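Local coordinates for mitotic checkpoint control protein kinase BUB1 (Drosophila melanogaster, PDB 6JKK) that probably acts as an ATP-binding protein kinase of the mitotic checkpoint at kinetochores, this chain being its kinase domain, at residues I101-Y114 with L167-I179. Sequence-based numbering, arbitrary orientation.
Sequences IHSRLTSEQMIPSY and LDIVDHLHAMGII
Tyr114 reaches a backbone carbonyl within helix 156-175 and Arg104 one just past its C-terminal end, a worked example of how the protein kinase fold ties the end of helix αC (92-104) and the loop after it to helix αE. Tyr114 OH donates to Ile169 O at 2.6 Å, in the carbonyl plane on a lone pair, although that oxygen already accepts from Leu173 N. The extended Arg104 chain delivers NH1 to Met176 O (2.9 Å), where the helix ends in a Schellman motif with Gly177 at positive phi, while NH2 forms salt bridges with Glu100 and Asp213. A water joins Gln109 NE2, also bonded to Asn199 O, to Asp168 OD2; Gln311 holds Asp168 OD1. Apolar contacts fill the middle: Met176 CE lies against Leu105 CD2 (3.7 Å), and Ile169 CG2 meets Tyr114 CE1 at 3.5 Å. A phenylalanine in place of Tyr114 would probably leave Ile169 O without its second donor. Met110 lies over one face of the His172 ring, CG 3.6 Å from its centroid in a CH-pi contact; a bend at chi2 (-58°) brings SD over it too, a Met-aromatic contact. His172 ND1 donates to Asp168 O at 2.9 Å, fixing the ring.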
loop_
_atom_site.group_PDB
_atom_site.type_symbol
_atom_site.label_atom_id
_atom_site.label_comp_id
_atom_site.label_asym_id
_atom_site.label_seq_id
_atom_site.Cartn_x
_atom_site.Cartn_y
_atom_site.Cartn_z
ATOM N N ILE A 101 -10.503 -3.021 -8.154
ATOM C CA ILE A 101 -10.345 -3.583 -6.823
ATOM C C ILE A 101 -11.706 -3.679 -6.130
ATOM O O ILE A 101 -12.097 -4.740 -5.627
ATOM C CB ILE A 101 -9.364 -2.758 -5.969
ATOM C CG1 ILE A 101 -7.925 -3.013 -6.422
ATOM C CG2 ILE A 101 -9.496 -3.142 -4.502
ATOM C CD1 ILE A 101 -6.906 -2.080 -5.796
ATOM N N HIS A 102 -12.450 -2.581 -6.131
ATOM C CA HIS A 102 -13.723 -2.571 -5.421
ATOM C C HIS A 102 -14.807 -3.354 -6.163
ATOM O O HIS A 102 -15.801 -3.772 -5.572
ATOM C CB HIS A 102 -14.135 -1.136 -5.057
ATOM C CG HIS A 102 -13.300 -0.557 -3.956
ATOM N ND1 HIS A 102 -13.610 -0.720 -2.621
ATOM C CD2 HIS A 102 -12.135 0.134 -3.988
ATOM C CE1 HIS A 102 -12.680 -0.141 -1.881
ATOM N NE2 HIS A 102 -11.775 0.388 -2.687
ATOM N N SER A 103 -14.583 -3.600 -7.448
ATOM C CA SER A 103 -15.487 -4.445 -8.213
ATOM C C SER A 103 -15.240 -5.930 -7.896
ATOM O O SER A 103 -16.171 -6.753 -7.923
ATOM C CB SER A 103 -15.284 -4.175 -9.706
ATOM O OG SER A 103 -16.322 -4.741 -10.479
ATOM N N ARG A 104 -13.994 -6.275 -7.587
ATOM C CA ARG A 104 -13.624 -7.688 -7.447
ATOM C C ARG A 104 -13.707 -8.193 -6.016
ATOM O O ARG A 104 -13.741 -9.403 -5.783
ATOM C CB ARG A 104 -12.223 -7.942 -8.016
ATOM C CG ARG A 104 -12.106 -7.666 -9.505
ATOM C CD ARG A 104 -10.679 -7.833 -10.000
ATOM N NE ARG A 104 -10.543 -7.307 -11.355
ATOM C CZ ARG A 104 -9.395 -7.233 -12.017
ATOM N NH1 ARG A 104 -8.280 -7.668 -11.455
ATOM N NH2 ARG A 104 -9.364 -6.725 -13.243
ATOM N N LEU A 105 -13.733 -7.261 -5.065
ATOM C CA LEU A 105 -13.823 -7.589 -3.641
ATOM C C LEU A 105 -15.070 -8.405 -3.348
ATOM O O LEU A 105 -16.124 -8.146 -3.925
ATOM C CB LEU A 105 -13.877 -6.304 -2.808
ATOM C CG LEU A 105 -12.568 -5.664 -2.367
ATOM C CD1 LEU A 105 -12.829 -4.358 -1.645
ATOM C CD2 LEU A 105 -11.833 -6.617 -1.462
ATOM N N THR A 106 -14.950 -9.387 -2.458
ATOM C CA THR A 106 -16.124 -10.073 -1.918
ATOM C C THR A 106 -16.197 -9.977 -0.386
ATOM O O THR A 106 -17.284 -9.857 0.189
ATOM C CB THR A 106 -16.214 -11.545 -2.383
ATOM O OG1 THR A 106 -14.900 -12.092 -2.530
ATOM C CG2 THR A 106 -16.935 -11.637 -3.722
ATOM N N SER A 107 -15.039 -10.004 0.265
ATOM C CA SER A 107 -14.984 -9.990 1.726
ATOM C C SER A 107 -15.446 -8.663 2.324
ATOM O O SER A 107 -14.931 -7.602 1.968
ATOM C CB SER A 107 -13.561 -10.302 2.199
ATOM O OG SER A 107 -13.477 -10.303 3.613
ATOM N N GLU A 108 -16.425 -8.729 3.224
ATOM C CA GLU A 108 -16.814 -7.571 4.028
ATOM C C GLU A 108 -15.601 -7.116 4.828
ATOM O O GLU A 108 -15.346 -5.920 4.987
ATOM C CB GLU A 108 -17.952 -7.939 4.988
ATOM C CG GLU A 108 -19.347 -7.950 4.366
ATOM C CD GLU A 108 -19.507 -9.003 3.281
ATOM O OE1 GLU A 108 -18.958 -10.112 3.446
ATOM O OE2 GLU A 108 -20.178 -8.721 2.265
ATOM N N GLN A 109 -14.842 -8.094 5.313
ATOM C CA GLN A 109 -13.647 -7.837 6.113
ATOM C C GLN A 109 -12.611 -6.947 5.418
ATOM O O GLN A 109 -11.942 -6.142 6.075
ATOM C CB GLN A 109 -13.009 -9.170 6.523
ATOM C CG GLN A 109 -11.841 -9.040 7.493
ATOM C CD GLN A 109 -11.097 -10.346 7.685
ATOM O OE1 GLN A 109 -11.237 -11.275 6.888
ATOM N NE2 GLN A 109 -10.299 -10.425 8.742
ATOM N N MET A 110 -12.492 -7.086 4.098
ATOM C CA MET A 110 -11.396 -6.464 3.350
ATOM C C MET A 110 -11.748 -5.138 2.667
ATOM O O MET A 110 -10.865 -4.433 2.191
ATOM C CB MET A 110 -10.840 -7.442 2.312
ATOM C CG MET A 110 -10.014 -8.571 2.894
ATOM S SD MET A 110 -8.606 -7.976 3.851
ATOM C CE MET A 110 -9.042 -8.676 5.429
ATOM N N ILE A 111 -13.027 -4.798 2.615
ATOM C CA ILE A 111 -13.432 -3.557 1.954
ATOM C C ILE A 111 -12.741 -2.285 2.516
ATOM O O ILE A 111 -12.232 -1.471 1.739
ATOM C CB ILE A 111 -14.966 -3.430 1.862
ATOM C CG1 ILE A 111 -15.522 -4.502 0.910
ATOM C CG2 ILE A 111 -15.371 -2.040 1.388
ATOM C CD1 ILE A 111 -16.976 -4.855 1.147
ATOM N N PRO A 112 -12.687 -2.126 3.857
ATOM C CA PRO A 112 -11.971 -0.954 4.387
ATOM C C PRO A 112 -10.452 -0.997 4.183
ATOM O O PRO A 112 -9.776 0.001 4.472
ATOM C CB PRO A 112 -12.274 -1.012 5.891
ATOM C CG PRO A 112 -13.536 -1.811 6.002
ATOM C CD PRO A 112 -13.409 -2.846 4.924
ATOM N N SER A 113 -9.921 -2.118 3.697
ATOM C CA SER A 113 -8.471 -2.300 3.602
ATOM C C SER A 113 -7.857 -1.697 2.347
ATOM O O SER A 113 -6.634 -1.700 2.201
ATOM C CB SER A 113 -8.114 -3.790 3.646
ATOM O OG SER A 113 -8.779 -4.446 4.699
ATOM N N TYR A 114 -8.693 -1.209 1.433
ATOM C CA TYR A 114 -8.192 -0.637 0.187
ATOM C C TYR A 114 -8.796 0.741 -0.008
ATOM O O TYR A 114 -9.998 0.922 0.191
ATOM C CB TYR A 114 -8.549 -1.545 -1.004
ATOM C CG TYR A 114 -8.103 -2.971 -0.777
ATOM C CD1 TYR A 114 -6.769 -3.338 -0.950
ATOM C CD2 TYR A 114 -9.002 -3.933 -0.352
ATOM C CE1 TYR A 114 -6.354 -4.637 -0.712
ATOM C CE2 TYR A 114 -8.598 -5.235 -0.109
ATOM C CZ TYR A 114 -7.277 -5.578 -0.292
ATOM O OH TYR A 114 -6.879 -6.875 -0.057
ATOM N N LEU A 167 -0.068 -8.737 5.629
ATOM C CA LEU A 167 -0.061 -9.988 4.880
ATOM C C LEU A 167 -1.465 -10.329 4.397
ATOM O O LEU A 167 -1.644 -10.805 3.274
ATOM C CB LEU A 167 0.483 -11.126 5.746
ATOM C CG LEU A 167 2.001 -11.234 5.810
ATOM C CD1 LEU A 167 2.425 -11.997 7.058
ATOM C CD2 LEU A 167 2.520 -11.902 4.551
ATOM N N ASP A 168 -2.462 -10.095 5.245
ATOM C CA ASP A 168 -3.845 -10.423 4.882
ATOM C C ASP A 168 -4.302 -9.518 3.740
ATOM O O ASP A 168 -4.957 -9.967 2.800
ATOM C CB ASP A 168 -4.768 -10.251 6.095
ATOM C CG ASP A 168 -5.808 -11.358 6.214
ATOM O OD1 ASP A 168 -5.673 -12.405 5.537
ATOM O OD2 ASP A 168 -6.751 -11.184 7.019
ATOM N N ILE A 169 -3.939 -8.242 3.818
ATOM C CA ILE A 169 -4.350 -7.276 2.798
ATOM C C ILE A 169 -3.728 -7.592 1.434
ATOM O O ILE A 169 -4.408 -7.552 0.404
ATOM C CB ILE A 169 -4.001 -5.832 3.236
ATOM C CG1 ILE A 169 -4.859 -5.429 4.442
ATOM C CG2 ILE A 169 -4.208 -4.851 2.094
ATOM C CD1 ILE A 169 -4.389 -4.151 5.151
ATOM N N VAL A 170 -2.440 -7.921 1.434
ATOM C CA VAL A 170 -1.734 -8.258 0.199
ATOM C C VAL A 170 -2.231 -9.583 -0.380
ATOM O O VAL A 170 -2.410 -9.713 -1.598
ATOM C CB VAL A 170 -0.207 -8.296 0.447
ATOM C CG1 VAL A 170 0.544 -8.798 -0.778
ATOM C CG2 VAL A 170 0.276 -6.915 0.828
ATOM N N ASP A 171 -2.453 -10.569 0.491
ATOM C CA ASP A 171 -2.978 -11.861 0.058
ATOM C C ASP A 171 -4.299 -11.689 -0.695
ATOM O O ASP A 171 -4.483 -12.232 -1.788
ATOM C CB ASP A 171 -3.160 -12.785 1.268
ATOM C CG ASP A 171 -3.257 -14.256 0.884
ATOM O OD1 ASP A 171 -2.544 -14.693 -0.048
ATOM O OD2 ASP A 171 -4.042 -14.984 1.528
ATOM N N HIS A 172 -5.217 -10.914 -0.126
ATOM C CA HIS A 172 -6.503 -10.691 -0.783
ATOM C C HIS A 172 -6.353 -9.868 -2.058
ATOM O O HIS A 172 -7.108 -10.058 -3.011
ATOM C CB HIS A 172 -7.499 -10.021 0.167
ATOM C CG HIS A 172 -8.116 -10.963 1.155
ATOM N ND1 HIS A 172 -7.498 -11.312 2.339
ATOM C CD2 HIS A 172 -9.291 -11.634 1.135
ATOM C CE1 HIS A 172 -8.266 -12.157 3.003
ATOM N NE2 HIS A 172 -9.363 -12.365 2.296
ATOM N N LEU A 173 -5.386 -8.952 -2.079
ATOM C CA LEU A 173 -5.146 -8.161 -3.291
ATOM C C LEU A 173 -4.634 -9.040 -4.435
ATOM O O LEU A 173 -5.077 -8.916 -5.578
ATOM C CB LEU A 173 -4.151 -7.025 -3.015
ATOM C CG LEU A 173 -3.922 -6.054 -4.178
ATOM C CD1 LEU A 173 -5.102 -5.105 -4.326
ATOM C CD2 LEU A 173 -2.637 -5.266 -3.999
ATOM N N HIS A 174 -3.691 -9.927 -4.127
ATOM C CA HIS A 174 -3.136 -10.804 -5.148
ATOM C C HIS A 174 -4.187 -11.809 -5.636
ATOM O O HIS A 174 -4.198 -12.190 -6.801
ATOM C CB HIS A 174 -1.869 -11.493 -4.620
ATOM C CG HIS A 174 -0.715 -10.553 -4.435
ATOM N ND1 HIS A 174 0.507 -10.958 -3.939
ATOM C CD2 HIS A 174 -0.601 -9.226 -4.683
ATOM C CE1 HIS A 174 1.325 -9.919 -3.895
ATOM N NE2 HIS A 174 0.678 -8.856 -4.340
ATOM N N ALA A 175 -5.098 -12.207 -4.754
ATOM C CA ALA A 175 -6.169 -13.127 -5.135
ATOM C C ALA A 175 -7.099 -12.512 -6.178
ATOM O O ALA A 175 -7.798 -13.223 -6.914
ATOM C CB ALA A 175 -6.958 -13.551 -3.910
ATOM N N MET A 176 -7.117 -11.183 -6.220
ATOM C CA MET A 176 -7.894 -10.438 -7.202
ATOM C C MET A 176 -7.077 -10.151 -8.466
ATOM O O MET A 176 -7.570 -9.508 -9.396
ATOM C CB MET A 176 -8.401 -9.124 -6.590
ATOM C CG MET A 176 -9.498 -9.308 -5.536
ATOM S SD MET A 176 -10.179 -7.758 -4.890
ATOM C CE MET A 176 -8.925 -7.286 -3.689
ATOM N N GLY A 177 -5.831 -10.622 -8.503
ATOM C CA GLY A 177 -4.995 -10.467 -9.687
ATOM C C GLY A 177 -4.398 -9.080 -9.849
ATOM O O GLY A 177 -4.088 -8.644 -10.964
ATOM N N ILE A 178 -4.223 -8.383 -8.730
ATOM C CA ILE A 178 -3.645 -7.042 -8.757
ATOM C C ILE A 178 -2.308 -6.998 -8.010
ATOM O O ILE A 178 -2.200 -7.506 -6.890
ATOM C CB ILE A 178 -4.619 -6.005 -8.144
ATOM C CG1 ILE A 178 -5.964 -6.034 -8.883
ATOM C CG2 ILE A 178 -4.004 -4.591 -8.161
ATOM C CD1 ILE A 178 -5.971 -5.211 -10.163
ATOM N N ILE A 179 -1.293 -6.412 -8.647
ATOM C CA ILE A 179 -0.015 -6.150 -7.990
ATOM C C ILE A 179 0.036 -4.657 -7.686
ATOM O O ILE A 179 -0.102 -3.839 -8.591
ATOM C CB ILE A 179 1.174 -6.562 -8.884
ATOM C CG1 ILE A 179 1.079 -8.052 -9.222
ATOM C CG2 ILE A 179 2.504 -6.273 -8.186
ATOM C CD1 ILE A 179 1.957 -8.494 -10.386
HETATM O O HOH W 1 -8.617 -12.645 8.521
#